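Local atomic coordinates of phospholipase C-beta (PLC-beta) (Sepia officinalis, PDB entry 3QR0), a protein that is a phospholipase C-beta, a multidomain protein joining PH, EF-hand, TIM-barrel and C2 domains in one chain and carrying a calcium ion. Residues 642-656 with 701-714. Sequence-based numbering, arbitrary orientation.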
ATOM      1  N   SER A 642     -17.767 -18.998 -16.722  1.00 36.08           N
ATOM      2  CA  SER A 642     -18.867 -19.598 -15.980  1.00 36.86           C
ATOM      3  C   SER A 642     -18.464 -19.797 -14.527  1.00 36.11           C
ATOM      4  O   SER A 642     -17.279 -19.721 -14.180  1.00 35.72           O
ATOM      5  CB  SER A 642     -19.248 -20.938 -16.606  1.00 37.63           C
ATOM      6  OG  SER A 642     -18.129 -21.810 -16.617  1.00 38.81           O
ATOM      7  N   THR A 643     -19.450 -20.067 -13.681  1.00 36.48           N
ATOM      8  CA  THR A 643     -19.200 -20.265 -12.256  1.00 36.21           C
ATOM      9  C   THR A 643     -18.284 -21.471 -12.033  1.00 36.21           C
ATOM     10  O   THR A 643     -18.342 -22.457 -12.770  1.00 36.76           O
ATOM     11  CB  THR A 643     -20.505 -20.453 -11.458  1.00 36.54           C
ATOM     12  OG1 THR A 643     -21.169 -21.639 -11.902  1.00 37.88           O
ATOM     13  CG2 THR A 643     -21.431 -19.258 -11.638  1.00 36.41           C
ATOM     14  N   VAL A 644     -17.424 -21.365 -11.028  1.00 35.78           N
ATOM     15  CA  VAL A 644     -16.476 -22.415 -10.688  1.00 35.99           C
ATOM     16  C   VAL A 644     -17.062 -23.261  -9.561  1.00 36.50           C
ATOM     17  O   VAL A 644     -17.510 -22.723  -8.549  1.00 36.00           O
ATOM     18  CB  VAL A 644     -15.118 -21.802 -10.262  1.00 35.11           C
ATOM     19  CG1 VAL A 644     -14.146 -22.877  -9.801  1.00 34.80           C
ATOM     20  CG2 VAL A 644     -14.527 -20.997 -11.412  1.00 35.02           C
ATOM     21  N   ASP A 645     -17.067 -24.581  -9.749  1.00 37.66           N
ATOM     22  CA  ASP A 645     -17.611 -25.514  -8.758  1.00 38.41           C
ATOM     23  C   ASP A 645     -16.857 -25.352  -7.444  1.00 37.45           C
ATOM     24  O   ASP A 645     -15.632 -25.440  -7.416  1.00 37.05           O
ATOM     25  CB  ASP A 645     -17.485 -26.955  -9.268  1.00 39.54           C
ATOM     26  CG  ASP A 645     -18.135 -27.976  -8.341  1.00 42.16           C
ATOM     27  OD1 ASP A 645     -19.305 -27.781  -7.933  1.00 45.30           O
ATOM     28  OD2 ASP A 645     -17.478 -29.000  -8.038  1.00 45.33           O
ATOM     29  N   GLY A 646     -17.594 -25.101  -6.366  1.00 36.90           N
ATOM     30  CA  GLY A 646     -17.001 -24.945  -5.036  1.00 36.17           C
ATOM     31  C   GLY A 646     -16.680 -23.510  -4.663  1.00 35.04           C
ATOM     32  O   GLY A 646     -16.214 -23.254  -3.556  1.00 34.87           O
ATOM     33  N   VAL A 647     -16.921 -22.577  -5.584  1.00 34.25           N
ATOM     34  CA  VAL A 647     -16.685 -21.151  -5.354  1.00 33.05           C
ATOM     35  C   VAL A 647     -17.965 -20.389  -5.670  1.00 33.00           C
ATOM     36  O   VAL A 647     -18.467 -20.450  -6.791  1.00 33.09           O
ATOM     37  CB  VAL A 647     -15.557 -20.617  -6.263  1.00 32.67           C
ATOM     38  CG1 VAL A 647     -15.411 -19.109  -6.117  1.00 31.75           C
ATOM     39  CG2 VAL A 647     -14.240 -21.336  -5.963  1.00 32.26           C
ATOM     40  N   VAL A 648     -18.491 -19.668  -4.685  1.00 32.55           N
ATOM     41  CA  VAL A 648     -19.743 -18.948  -4.873  1.00 32.50           C
ATOM     42  C   VAL A 648     -19.478 -17.638  -5.609  1.00 31.84           C
ATOM     43  O   VAL A 648     -18.660 -16.818  -5.176  1.00 31.31           O
ATOM     44  CB  VAL A 648     -20.471 -18.688  -3.536  1.00 32.59           C
ATOM     45  CG1 VAL A 648     -21.804 -17.980  -3.784  1.00 32.51           C
ATOM     46  CG2 VAL A 648     -20.712 -20.009  -2.807  1.00 33.18           C
ATOM     47  N   ALA A 649     -20.164 -17.465  -6.735  1.00 31.68           N
ATOM     48  CA  ALA A 649     -20.073 -16.248  -7.523  1.00 31.13           C
ATOM     49  C   ALA A 649     -20.760 -15.117  -6.771  1.00 30.81           C
ATOM     50  O   ALA A 649     -21.636 -15.361  -5.940  1.00 30.85           O
ATOM     51  CB  ALA A 649     -20.717 -16.451  -8.892  1.00 31.69           C
ATOM     52  N   GLY A 650     -20.358 -13.885  -7.073  1.00 30.03           N
ATOM     53  CA  GLY A 650     -20.834 -12.714  -6.348  1.00 29.65           C
ATOM     54  C   GLY A 650     -21.470 -11.670  -7.241  1.00 29.84           C
ATOM     55  O   GLY A 650     -21.367 -11.732  -8.469  1.00 30.09           O
ATOM     56  N   THR A 651     -22.163 -10.731  -6.606  1.00 29.73           N
ATOM     57  CA  THR A 651     -22.644  -9.520  -7.252  1.00 29.89           C
ATOM     58  C   THR A 651     -22.151  -8.363  -6.402  1.00 29.01           C
ATOM     59  O   THR A 651     -22.172  -8.444  -5.168  1.00 28.66           O
ATOM     60  CB  THR A 651     -24.186  -9.483  -7.351  1.00 30.93           C
ATOM     61  OG1 THR A 651     -24.650 -10.664  -8.013  1.00 31.89           O
ATOM     62  CG2 THR A 651     -24.656  -8.265  -8.144  1.00 31.71           C
ATOM     63  N   ILE A 652     -21.678  -7.313  -7.070  1.00 28.09           N
ATOM     64  CA  ILE A 652     -21.216  -6.105  -6.413  1.00 27.46           C
ATOM     65  C   ILE A 652     -21.924  -4.918  -7.052  1.00 27.85           C
ATOM     66  O   ILE A 652     -21.988  -4.814  -8.278  1.00 27.93           O
ATOM     67  CB  ILE A 652     -19.688  -5.902  -6.578  1.00 26.57           C
ATOM     68  CG1 ILE A 652     -18.900  -7.028  -5.900  1.00 26.37           C
ATOM     69  CG2 ILE A 652     -19.278  -4.539  -6.030  1.00 26.54           C
ATOM     70  CD1 ILE A 652     -18.872  -6.962  -4.377  1.00 25.60           C
ATOM     71  N   GLU A 653     -22.470  -4.036  -6.219  1.00 27.89           N
ATOM     72  CA  GLU A 653     -23.061  -2.790  -6.695  1.00 28.37           C
ATOM     73  C   GLU A 653     -22.437  -1.642  -5.923  1.00 27.89           C
ATOM     74  O   GLU A 653     -22.295  -1.711  -4.698  1.00 27.40           O
ATOM     75  CB  GLU A 653     -24.585  -2.797  -6.534  1.00 29.33           C
ATOM     76  CG  GLU A 653     -25.244  -4.061  -7.086  1.00 31.06           C
ATOM     77  CD  GLU A 653     -26.766  -4.025  -7.073  1.00 34.08           C
ATOM     78  OE1 GLU A 653     -27.351  -3.040  -6.571  1.00 35.57           O
ATOM     79  OE2 GLU A 653     -27.378  -4.999  -7.570  1.00 35.57           O
ATOM     80  N   ILE A 654     -22.023  -0.605  -6.642  1.00 27.54           N
ATOM     81  CA  ILE A 654     -21.370   0.536  -6.018  1.00 27.09           C
ATOM     82  C   ILE A 654     -22.096   1.796  -6.460  1.00 27.23           C
ATOM     83  O   ILE A 654     -22.094   2.137  -7.644  1.00 27.40           O
ATOM     84  CB  ILE A 654     -19.878   0.642  -6.415  1.00 26.78           C
ATOM     85  CG1 ILE A 654     -19.133  -0.672  -6.156  1.00 27.02           C
ATOM     86  CG2 ILE A 654     -19.209   1.802  -5.673  1.00 26.80           C
ATOM     87  CD1 ILE A 654     -18.980  -1.035  -4.702  1.00 27.52           C
ATOM     88  N   LYS A 655     -22.742   2.463  -5.508  1.00 27.01           N
ATOM     89  CA  LYS A 655     -23.369   3.752  -5.752  1.00 27.32           C
ATOM     90  C   LYS A 655     -22.478   4.844  -5.170  1.00 26.62           C
ATOM     91  O   LYS A 655     -22.263   4.886  -3.960  1.00 26.36           O
ATOM     92  CB  LYS A 655     -24.753   3.798  -5.104  1.00 27.89           C
ATOM     93  CG  LYS A 655     -25.526   5.076  -5.377  1.00 29.25           C
ATOM     94  CD  LYS A 655     -26.824   5.124  -4.587  1.00 31.03           C
ATOM     95  CE  LYS A 655     -27.557   6.441  -4.807  1.00 32.84           C
ATOM     96  NZ  LYS A 655     -27.813   6.712  -6.255  1.00 34.08           N
ATOM     97  N   ILE A 656     -21.954   5.713  -6.034  1.00 26.28           N
ATOM     98  CA  ILE A 656     -21.155   6.857  -5.603  1.00 25.65           C
ATOM     99  C   ILE A 656     -22.097   8.006  -5.256  1.00 26.21           C
ATOM    100  O   ILE A 656     -22.790   8.535  -6.128  1.00 27.17           O
ATOM    101  CB  ILE A 656     -20.156   7.310  -6.700  1.00 25.49           C
ATOM    102  CG1 ILE A 656     -19.221   6.162  -7.095  1.00 24.56           C
ATOM    103  CG2 ILE A 656     -19.333   8.523  -6.229  1.00 24.63           C
ATOM    104  CD1 ILE A 656     -18.357   5.628  -5.954  1.00 23.78           C
ATOM    105  N   TYR A 701     -22.578  13.850  -5.924  1.00 31.18           N
ATOM    106  CA  TYR A 701     -22.736  13.215  -7.237  1.00 31.55           C
ATOM    107  C   TYR A 701     -24.120  12.597  -7.389  1.00 32.39           C
ATOM    108  O   TYR A 701     -24.754  12.742  -8.434  1.00 33.10           O
ATOM    109  CB  TYR A 701     -21.663  12.142  -7.475  1.00 30.70           C
ATOM    110  CG  TYR A 701     -20.253  12.626  -7.235  1.00 29.75           C
ATOM    111  CD1 TYR A 701     -19.574  13.383  -8.194  1.00 29.19           C
ATOM    112  CD2 TYR A 701     -19.603  12.344  -6.044  1.00 28.22           C
ATOM    113  CE1 TYR A 701     -18.276  13.833  -7.964  1.00 28.66           C
ATOM    114  CE2 TYR A 701     -18.311  12.789  -5.807  1.00 27.84           C
ATOM    115  CZ  TYR A 701     -17.653  13.532  -6.765  1.00 27.57           C
ATOM    116  OH  TYR A 701     -16.372  13.967  -6.508  1.00 26.15           O
ATOM    117  N   ASP A 702     -24.579  11.909  -6.343  1.00 32.48           N
ATOM    118  CA  ASP A 702     -25.860  11.213  -6.360  1.00 33.06           C
ATOM    119  C   ASP A 702     -26.017  10.424  -7.660  1.00 33.20           C
ATOM    120  O   ASP A 702     -26.984  10.605  -8.409  1.00 34.04           O
ATOM    121  CB  ASP A 702     -27.008  12.215  -6.182  1.00 34.38           C
ATOM    122  CG  ASP A 702     -28.351  11.540  -5.979  1.00 35.34           C
ATOM    123  OD1 ASP A 702     -28.393  10.420  -5.429  1.00 36.91           O
ATOM    124  OD2 ASP A 702     -29.366  12.137  -6.369  1.00 38.95           O
ATOM    125  N   GLU A 703     -25.046   9.561  -7.928  1.00 32.52           N
ATOM    126  CA  GLU A 703     -24.985   8.845  -9.195  1.00 32.64           C
ATOM    127  C   GLU A 703     -25.800   7.568  -9.126  1.00 32.93           C
ATOM    128  O   GLU A 703     -25.848   6.915  -8.087  1.00 32.67           O
ATOM    129  CB  GLU A 703     -23.536   8.507  -9.547  1.00 31.88           C
ATOM    130  CG  GLU A 703     -23.321   8.061 -10.992  1.00 31.99           C
ATOM    131  CD  GLU A 703     -23.607   9.156 -12.009  1.00 33.75           C
ATOM    132  OE1 GLU A 703     -23.372  10.346 -11.707  1.00 33.19           O
ATOM    133  OE2 GLU A 703     -24.065   8.820 -13.124  1.00 35.66           O
ATOM    134  N   LYS A 704     -26.444   7.223 -10.238  1.00 33.76           N
ATOM    135  CA  LYS A 704     -27.110   5.937 -10.371  1.00 34.30           C
ATOM    136  C   LYS A 704     -26.091   4.825 -10.106  1.00 33.06           C
ATOM    137  O   LYS A 704     -24.922   4.941 -10.482  1.00 32.47           O
ATOM    138  CB  LYS A 704     -27.717   5.795 -11.772  1.00 35.40           C
ATOM    139  CG  LYS A 704     -28.366   4.439 -12.066  1.00 37.78           C
ATOM    140  CD  LYS A 704     -29.560   4.165 -11.154  1.00 41.03           C
ATOM    141  CE  LYS A 704     -30.115   2.757 -11.341  1.00 42.59           C
ATOM    142  NZ  LYS A 704     -30.983   2.347 -10.190  1.00 43.77           N
ATOM    143  N   VAL A 705     -26.540   3.758  -9.453  1.00 32.42           N
ATOM    144  CA  VAL A 705     -25.650   2.677  -9.038  1.00 31.49           C
ATOM    145  C   VAL A 705     -24.904   2.025 -10.211  1.00 31.10           C
ATOM    146  O   VAL A 705     -25.456   1.862 -11.304  1.00 31.60           O
ATOM    147  CB  VAL A 705     -26.423   1.591  -8.245  1.00 31.72           C
ATOM    148  CG1 VAL A 705     -27.495   0.936  -9.115  1.00 32.17           C
ATOM    149  CG2 VAL A 705     -25.467   0.559  -7.688  1.00 30.47           C
ATOM    150  N   PHE A 706     -23.638   1.686  -9.970  1.00 29.85           N
ATOM    151  CA  PHE A 706     -22.832   0.913 -10.903  1.00 29.54           C
ATOM    152  C   PHE A 706     -22.941  -0.562 -10.508  1.00 29.43           C
ATOM    153  O   PHE A 706     -22.605  -0.928  -9.387  1.00 28.46           O
ATOM    154  CB  PHE A 706     -21.356   1.328 -10.839  1.00 28.77           C
ATOM    155  CG  PHE A 706     -21.092   2.786 -11.145  1.00 28.47           C
ATOM    156  CD1 PHE A 706     -20.142   3.493 -10.410  1.00 27.98           C
ATOM    157  CD2 PHE A 706     -21.751   3.441 -12.176  1.00 29.56           C
ATOM    158  CE1 PHE A 706     -19.867   4.831 -10.695  1.00 27.81           C
ATOM    159  CE2 PHE A 706     -21.481   4.777 -12.462  1.00 29.79           C
ATOM    160  CZ  PHE A 706     -20.542   5.470 -11.719  1.00 29.18           C
ATOM    161  N   VAL A 707     -23.393  -1.404 -11.433  1.00 29.99           N
ATOM    162  CA  VAL A 707     -23.659  -2.812 -11.137  1.00 30.08           C
ATOM    163  C   VAL A 707     -22.635  -3.735 -11.784  1.00 30.01           C
ATOM    164  O   VAL A 707     -22.444  -3.699 -12.996  1.00 30.29           O
ATOM    165  CB  VAL A 707     -25.063  -3.217 -11.639  1.00 31.00           C
ATOM    166  CG1 VAL A 707     -25.341  -4.688 -11.337  1.00 30.84           C
ATOM    167  CG2 VAL A 707     -26.138  -2.325 -11.012  1.00 31.22           C
ATOM    168  N   PHE A 708     -21.980  -4.558 -10.971  1.00 29.75           N
ATOM    169  CA  PHE A 708     -21.152  -5.653 -11.468  1.00 29.99           C
ATOM    170  C   PHE A 708     -21.952  -6.934 -11.249  1.00 30.68           C
ATOM    171  O   PHE A 708     -21.828  -7.587 -10.214  1.00 30.33           O
ATOM    172  CB  PHE A 708     -19.814  -5.713 -10.724  1.00 29.16           C
ATOM    173  CG  PHE A 708     -19.004  -4.454 -10.831  1.00 29.03           C
ATOM    174  CD1 PHE A 708     -19.214  -3.405  -9.949  1.00 29.66           C
ATOM    175  CD2 PHE A 708     -18.028  -4.318 -11.805  1.00 29.46           C
ATOM    176  CE1 PHE A 708     -18.465  -2.237 -10.041  1.00 29.48           C
ATOM    177  CE2 PHE A 708     -17.272  -3.155 -11.904  1.00 28.92           C
ATOM    178  CZ  PHE A 708     -17.494  -2.112 -11.023  1.00 29.32           C
ATOM    179  N   LYS A 709     -22.776  -7.273 -12.236  1.00 31.87           N
ATOM    180  CA  LYS A 709     -23.846  -8.257 -12.070  1.00 32.90           C
ATOM    181  C   LYS A 709     -23.348  -9.621 -11.598  1.00 32.29           C
ATOM    182  O   LYS A 709     -23.847 -10.155 -10.607  1.00 32.57           O
ATOM    183  CB  LYS A 709     -24.626  -8.400 -13.387  1.00 33.98           C
ATOM    184  CG  LYS A 709     -25.856  -9.292 -13.321  1.00 36.39           C
ATOM    185  CD  LYS A 709     -26.867  -8.809 -12.290  1.00 38.64           C
ATOM    186  CE  LYS A 709     -28.217  -9.474 -12.490  1.00 40.67           C
ATOM    187  NZ  LYS A 709     -29.169  -9.110 -11.405  1.00 42.52           N
ATOM    188  N   LYS A 710     -22.371 -10.177 -12.305  1.00 31.76           N
ATOM    189  CA  LYS A 710     -21.866 -11.510 -11.996  1.00 31.39           C
ATOM    190  C   LYS A 710     -20.352 -11.502 -11.882  1.00 30.22           C
ATOM    191  O   LYS A 710     -19.648 -11.413 -12.887  1.00 29.88           O
ATOM    192  CB  LYS A 710     -22.288 -12.510 -13.072  1.00 32.32           C
ATOM    193  CG  LYS A 710     -21.854 -13.947 -12.775  1.00 33.50           C
ATOM    194  CD  LYS A 710     -22.360 -14.923 -13.830  1.00 36.07           C
ATOM    195  CE  LYS A 710     -22.062 -16.365 -13.431  1.00 37.33           C
ATOM    196  NZ  LYS A 710     -22.429 -17.335 -14.511  1.00 39.64           N
ATOM    197  N   VAL A 711     -19.860 -11.592 -10.651  1.00 28.94           N
ATOM    198  CA  VAL A 711     -18.435 -11.763 -10.407  1.00 27.80           C
ATOM    199  C   VAL A 711     -18.171 -13.252 -10.206  1.00 27.80           C
ATOM    200  O   VAL A 711     -18.496 -13.811  -9.155  1.00 27.32           O
ATOM    201  CB  VAL A 711     -17.978 -10.972  -9.170  1.00 27.47           C
ATOM    202  CG1 VAL A 711     -16.463 -11.087  -8.999  1.00 25.89           C
ATOM    203  CG2 VAL A 711     -18.411  -9.511  -9.287  1.00 26.84           C
ATOM    204  N   VAL A 712     -17.592 -13.889 -11.224  1.00 27.73           N
ATOM    205  CA  VAL A 712     -17.328 -15.327 -11.198  1.00 27.99           C
ATOM    206  C   VAL A 712     -16.419 -15.771 -10.046  1.00 27.72           C
ATOM    207  O   VAL A 712     -16.710 -16.767  -9.385  1.00 28.39           O
ATOM    208  CB  VAL A 712     -16.728 -15.812 -12.536  1.00 28.26           C
ATOM    209  CG1 VAL A 712     -16.106 -17.200 -12.379  1.00 28.15           C
ATOM    210  CG2 VAL A 712     -17.800 -15.816 -13.623  1.00 28.80           C
ATOM    211  N   LEU A 713     -15.332 -15.038  -9.807  1.00 27.11           N
ATOM    212  CA  LEU A 713     -14.355 -15.410  -8.774  1.00 26.73           C
ATOM    213  C   LEU A 713     -14.028 -14.225  -7.864  1.00 25.85           C
ATOM    214  O   LEU A 713     -12.998 -13.565  -8.028  1.00 25.41           O
ATOM    215  CB  LEU A 713     -13.080 -15.973  -9.422  1.00 26.81           C
ATOM    216  CG  LEU A 713     -12.496 -17.228  -8.763  1.00 27.32           C
ATOM    217  CD1 LEU A 713     -12.247 -17.021  -7.281  1.00 26.61           C
ATOM    218  CD2 LEU A 713     -13.408 -18.425  -8.995  1.00 28.37           C
ATOM    219  N   PRO A 714     -14.908 -13.950  -6.891  1.00 25.69           N
ATOM    220  CA  PRO A 714     -14.717 -12.803  -6.004  1.00 25.33           C
ATOM    221  C   PRO A 714     -13.359 -12.751  -5.283  1.00 24.83           C
ATOM    222  O   PRO A 714     -12.779 -11.677  -5.167  1.00 23.95           O
ATOM    223  CB  PRO A 714     -15.857 -12.954  -4.996  1.00 25.45           C
ATOM    224  CG  PRO A 714     -16.922 -13.653  -5.751  1.00 25.88           C
ATOM    225  CD  PRO A 714     -16.194 -14.623  -6.636  1.00 26.11           C
TER
HETATM  226  O   HOH W   1     -22.078 -19.994 -15.118  1.00 42.81           O
HETATM  227  O   HOH W   2     -17.773 -19.280  -9.270  1.00 23.24           O
HETATM  228  O   HOH W   3     -22.497   5.168  -8.800  1.00 25.35           O
HETATM  229  O   HOH W   4     -29.129   4.247  -7.671  1.00 37.41           O
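K655 reaches across to 701-714 with its whole side chain. CB lies against CB of V705 at 4.2 Å. Because CG stands anti to the backbone N (chi1 -176°), the chain runs out beside E703, where CG lies 3.3 Å from E703 O. CD and CE follow the same carbonyl, and a bend at the last torsion (chi4 55°) sets NZ 2.7 Å from E703 O, above the carbonyl plane. NZ also forms a long salt bridge to D702 OD1 and bonds a water held by V705 N; a long, flexible lysine suits a place that offers both a carbonyl and a carboxylate. Between the strands, I652 and I654 form hydrogen-bonded antiparallel pairs with F708 and F706. I652 O, bonded by F708 N, also lies at the edge of the F708 ring, in its plane. The four apolar side chains lie on one face, where the two phenylalanine rings touch strand 669-676 of the other sheet. A beta bulge shifts the register between I652 and G650, and T651 OG1 donates a hydrogen bond to K709 O there at 2.8 Å, a place that suits a short side chain ending in a hydroxyl. Beyond it, L713 CD2 touches both V644 CG2 and V647 CG1, the latter at 3.6 Å. Strand 706-711 thus edges one sheet of the C2 beta sandwich.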